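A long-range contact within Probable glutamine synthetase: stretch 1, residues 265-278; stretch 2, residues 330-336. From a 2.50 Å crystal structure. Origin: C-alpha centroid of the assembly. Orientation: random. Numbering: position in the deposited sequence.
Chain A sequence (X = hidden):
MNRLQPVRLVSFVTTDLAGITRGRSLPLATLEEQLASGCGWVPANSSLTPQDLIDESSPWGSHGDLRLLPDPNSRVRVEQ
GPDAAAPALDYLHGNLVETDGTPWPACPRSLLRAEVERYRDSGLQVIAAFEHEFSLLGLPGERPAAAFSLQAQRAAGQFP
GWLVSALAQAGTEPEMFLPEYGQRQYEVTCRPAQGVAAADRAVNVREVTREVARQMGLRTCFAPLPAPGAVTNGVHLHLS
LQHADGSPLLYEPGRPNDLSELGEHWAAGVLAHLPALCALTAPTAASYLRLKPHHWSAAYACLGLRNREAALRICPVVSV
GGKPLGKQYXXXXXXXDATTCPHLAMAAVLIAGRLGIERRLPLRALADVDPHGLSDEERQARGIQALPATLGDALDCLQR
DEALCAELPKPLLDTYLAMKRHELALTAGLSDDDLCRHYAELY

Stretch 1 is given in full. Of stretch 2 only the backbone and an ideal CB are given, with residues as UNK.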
# COMPACT_ATOMS: atom_id res chain seq x y z
N HIS A 265 -39.28 46.48 23.93
CA HIS A 265 -38.47 47.59 23.44
C HIS A 265 -37.25 47.04 22.72
O HIS A 265 -36.98 47.37 21.55
CB HIS A 265 -38.07 48.55 24.58
CG HIS A 265 -39.26 49.27 25.23
ND1 HIS A 265 -40.20 49.93 24.50
CD2 HIS A 265 -39.60 49.45 26.58
CE1 HIS A 265 -41.12 50.47 25.35
NE2 HIS A 265 -40.74 50.17 26.62
N TRP A 266 -36.52 46.16 23.40
CA TRP A 266 -35.37 45.51 22.80
C TRP A 266 -35.63 44.89 21.42
O TRP A 266 -34.97 45.23 20.42
CB TRP A 266 -34.79 44.51 23.78
CG TRP A 266 -33.42 44.09 23.34
CD1 TRP A 266 -32.22 44.71 23.64
CD2 TRP A 266 -33.06 42.96 22.45
NE1 TRP A 266 -31.17 44.05 23.05
CE2 TRP A 266 -31.60 43.00 22.31
CE3 TRP A 266 -33.78 41.93 21.81
CZ2 TRP A 266 -30.90 42.05 21.55
CZ3 TRP A 266 -33.07 40.98 21.04
CH2 TRP A 266 -31.65 41.05 20.90
N ALA A 267 -36.61 43.99 21.35
CA ALA A 267 -37.00 43.39 20.08
C ALA A 267 -37.38 44.43 19.02
O ALA A 267 -37.11 44.23 17.80
CB ALA A 267 -38.13 42.40 20.29
N ALA A 268 -38.00 45.52 19.46
CA ALA A 268 -38.47 46.55 18.53
C ALA A 268 -37.31 47.29 17.81
O ALA A 268 -37.34 47.56 16.57
CB ALA A 268 -39.38 47.52 19.25
N GLY A 269 -36.26 47.57 18.59
CA GLY A 269 -35.02 48.16 18.05
C GLY A 269 -34.30 47.30 17.03
O GLY A 269 -33.85 47.80 15.98
N VAL A 270 -34.20 46.01 17.34
CA VAL A 270 -33.65 45.01 16.46
C VAL A 270 -34.47 45.03 15.18
O VAL A 270 -33.90 45.11 14.08
CB VAL A 270 -33.71 43.59 17.10
CG1 VAL A 270 -33.42 42.48 16.08
CG2 VAL A 270 -32.84 43.48 18.34
N LEU A 271 -35.81 44.95 15.32
CA LEU A 271 -36.71 44.96 14.14
C LEU A 271 -36.57 46.23 13.27
O LEU A 271 -36.48 46.13 12.06
CB LEU A 271 -38.18 44.70 14.53
CG LEU A 271 -38.42 43.26 15.05
CD1 LEU A 271 -39.85 42.81 14.94
CD2 LEU A 271 -37.55 42.22 14.34
N ALA A 272 -36.53 47.41 13.89
CA ALA A 272 -36.55 48.65 13.11
C ALA A 272 -35.26 48.82 12.33
O ALA A 272 -35.27 49.36 11.21
CB ALA A 272 -36.77 49.82 14.03
N HIS A 273 -34.18 48.30 12.91
CA HIS A 273 -32.87 48.34 12.28
C HIS A 273 -32.48 47.14 11.47
O HIS A 273 -31.45 47.18 10.79
CB HIS A 273 -31.80 48.63 13.32
CG HIS A 273 -31.95 49.98 13.97
ND1 HIS A 273 -31.65 51.13 13.32
CD2 HIS A 273 -32.42 50.34 15.23
CE1 HIS A 273 -31.90 52.17 14.14
NE2 HIS A 273 -32.37 51.68 15.30
N LEU A 274 -33.25 46.07 11.50
CA LEU A 274 -32.83 44.87 10.73
C LEU A 274 -32.31 45.10 9.31
O LEU A 274 -31.33 44.44 8.94
CB LEU A 274 -33.88 43.71 10.74
CG LEU A 274 -33.44 42.49 11.56
CD1 LEU A 274 -34.58 41.52 11.76
CD2 LEU A 274 -32.25 41.80 10.90
N PRO A 275 -32.96 45.98 8.49
CA PRO A 275 -32.39 46.02 7.12
C PRO A 275 -30.94 46.47 7.10
O PRO A 275 -30.21 46.11 6.19
CB PRO A 275 -33.34 46.97 6.32
CG PRO A 275 -34.63 46.93 7.08
CD PRO A 275 -34.29 46.63 8.55
N ALA A 276 -30.52 47.22 8.12
CA ALA A 276 -29.11 47.61 8.25
C ALA A 276 -28.28 46.48 8.85
O ALA A 276 -27.10 46.26 8.47
CB ALA A 276 -28.99 48.87 9.13
N LEU A 277 -28.88 45.78 9.83
CA LEU A 277 -28.14 44.78 10.58
C LEU A 277 -27.72 43.68 9.63
O LEU A 277 -26.76 42.94 9.90
CB LEU A 277 -28.96 44.17 11.69
CG LEU A 277 -29.28 45.02 12.90
CD1 LEU A 277 -30.21 44.24 13.84
CD2 LEU A 277 -27.99 45.45 13.56
N CYS A 278 -28.44 43.60 8.51
CA CYS A 278 -28.13 42.61 7.52
C CYS A 278 -26.75 42.78 6.89
O CYS A 278 -26.11 41.79 6.52
CB CYS A 278 -29.24 42.52 6.49
SG CYS A 278 -30.72 41.82 7.27
N UNK A 330 -35.52 33.15 25.72
CA UNK A 330 -34.62 33.95 24.96
C UNK A 330 -35.23 34.31 23.63
O UNK A 330 -36.34 33.85 23.29
CB UNK A 330 -33.29 33.22 24.77
N UNK A 331 -34.50 35.14 22.89
CA UNK A 331 -34.85 35.51 21.53
C UNK A 331 -33.75 35.18 20.53
O UNK A 331 -32.56 35.57 20.67
CB UNK A 331 -35.17 37.00 21.47
N UNK A 332 -34.17 34.52 19.48
CA UNK A 332 -33.34 34.05 18.44
C UNK A 332 -33.47 34.90 17.15
O UNK A 332 -34.54 34.96 16.52
CB UNK A 332 -33.68 32.58 18.16
N UNK A 333 -32.34 35.55 16.80
CA UNK A 333 -32.07 36.29 15.54
C UNK A 333 -31.58 35.30 14.46
O UNK A 333 -30.72 34.47 14.72
CB UNK A 333 -31.03 37.39 15.77
N UNK A 334 -32.13 35.40 13.25
CA UNK A 334 -32.00 34.30 12.32
C UNK A 334 -31.29 34.66 11.03
O UNK A 334 -30.68 33.77 10.41
CB UNK A 334 -33.39 33.75 11.99
N UNK A 335 -31.35 35.95 10.62
CA UNK A 335 -30.67 36.28 9.36
C UNK A 335 -29.16 36.49 9.55
O UNK A 335 -28.58 37.58 9.36
CB UNK A 335 -31.29 37.54 8.75
N UNK A 336 -28.51 35.39 9.94
CA UNK A 336 -27.11 35.45 10.30
C UNK A 336 -26.46 34.21 9.75
O UNK A 336 -27.14 33.18 9.62
CB UNK A 336 -26.91 35.57 11.81

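The helix of stretch 1 and the strand at 330-334 run almost in the same direction, 5° apart, with axes 11.2 Å apart at closest approach. At that separation the two backbones are too far apart to pair, and side chains bridge the space, so each position can be judged by where its CA-to-CB bond points and what the helix offers there.

Position 330 has an extended backbone (phi/psi -157/175), and nothing of stretch 1 lies near its ideal CB. The helix sets no constraint, and polar or apolar residues would serve. The deposited residue is Asn-330, whose side chain does not reach stretch 1.

At 331 the CB points toward the helix, and the ideal CB sits 4.5 Å from Trp-266 CZ3. The neighbouring surface is an indole ring with Ala-267 beside it, and no polar side-chain atom of the helix is at hand. A medium-sized aliphatic residue, such as leucine, isoleucine, valine or methionine, would suit. The residue is Leu-331, with chi1 in the m well and chi2 between wells at 135°. Its CD1 lies 4.3 Å from Trp-266 CE3, approaching the ring obliquely in a loose apolar contact.

Position 332 follows the alternation of a beta strand: its CB points away from the helix, so stretch 1 neither favours nor excludes any type there. It is Glu-332, whose carboxylate is taken up with position 334, discussed below.

Position 333 points toward the helix again, and its CA pairs in register with the CA of Val-270, 8.9 Å away. No atom of stretch 1 crowds the ideal CB, yet Val-270, Leu-274 and Leu-277 present methyl groups beyond it. Such a space calls for a long apolar side chain; phenylalanine, methionine or leucine could be considered, an aromatic ring filling it well. Phe-333 occupies it, with chi1 at 180° (t), and has the largest covered area of the stretch, 76 Å². Its CE2 lies 3.3 Å from Leu-274 CD2, a tight apolar contact, and 3.9 Å from Leu-277 CD1; both methyls are oblique to the ring. Val-270 CG1 meets the ring edge, 4.0 Å from Phe-333 CD2.

Position 334 is out of reach of the helix and has phi/psi -120/-26, no longer extended. Many residues would fit. Arg-334 is found, its NE 3.3 Å from Glu-332 OE2 in a salt bridge that includes a weak hydrogen bond.

At 335 the chain turns a corner. A phi of -82° is compatible with proline, and the ideal CB points toward the helix, 4.6 Å from Cys-278 SG and 4.9 Å from Leu-274 CD2. A compact apolar residue, such as alanine, valine or proline, would be suitable. Pro-335 places its CG 4.1 Å from Leu-274 CD2, so that leucine methyl touches both this ring and Phe-333.

Position 336 points sideways and has no helix atom near its CB, leaving the choice open. Met-336 extends with chi1 and chi2 both t and makes no contact with stretch 1.

Stretch 2 330-336: NLEFRPM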
# COMPACT_ATOMS: atom_id res chain seq x y z
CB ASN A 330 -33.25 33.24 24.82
CG ASN A 330 -33.28 32.08 23.83
OD1 ASN A 330 -33.36 32.28 22.59
ND2 ASN A 330 -33.18 30.87 24.35
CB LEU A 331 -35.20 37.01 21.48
CG LEU A 331 -36.50 37.45 22.19
CD1 LEU A 331 -36.29 38.70 23.03
CD2 LEU A 331 -37.54 37.72 21.13
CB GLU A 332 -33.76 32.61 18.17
CG GLU A 332 -33.54 32.15 16.76
CD GLU A 332 -33.45 30.65 16.65
OE1 GLU A 332 -32.46 30.05 17.13
OE2 GLU A 332 -34.37 30.07 16.07
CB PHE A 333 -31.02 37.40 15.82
CG PHE A 333 -30.63 38.26 14.62
CD1 PHE A 333 -29.74 37.78 13.64
CD2 PHE A 333 -31.12 39.58 14.50
CE1 PHE A 333 -29.38 38.57 12.55
CE2 PHE A 333 -30.75 40.37 13.42
CZ PHE A 333 -29.87 39.87 12.46
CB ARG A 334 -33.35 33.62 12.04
CG ARG A 334 -34.02 33.15 13.31
CD ARG A 334 -35.28 32.33 13.09
NE ARG A 334 -34.99 30.92 12.92
CZ ARG A 334 -35.15 30.28 11.76
NH1 ARG A 334 -34.86 28.97 11.66
NH2 ARG A 334 -35.61 30.97 10.71
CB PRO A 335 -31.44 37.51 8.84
CG PRO A 335 -32.51 37.81 9.86
CD PRO A 335 -32.12 37.10 11.13
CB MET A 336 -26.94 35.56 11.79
CG MET A 336 -25.51 35.87 12.16
SD MET A 336 -25.21 35.90 13.94
CE MET A 336 -25.71 37.58 14.41
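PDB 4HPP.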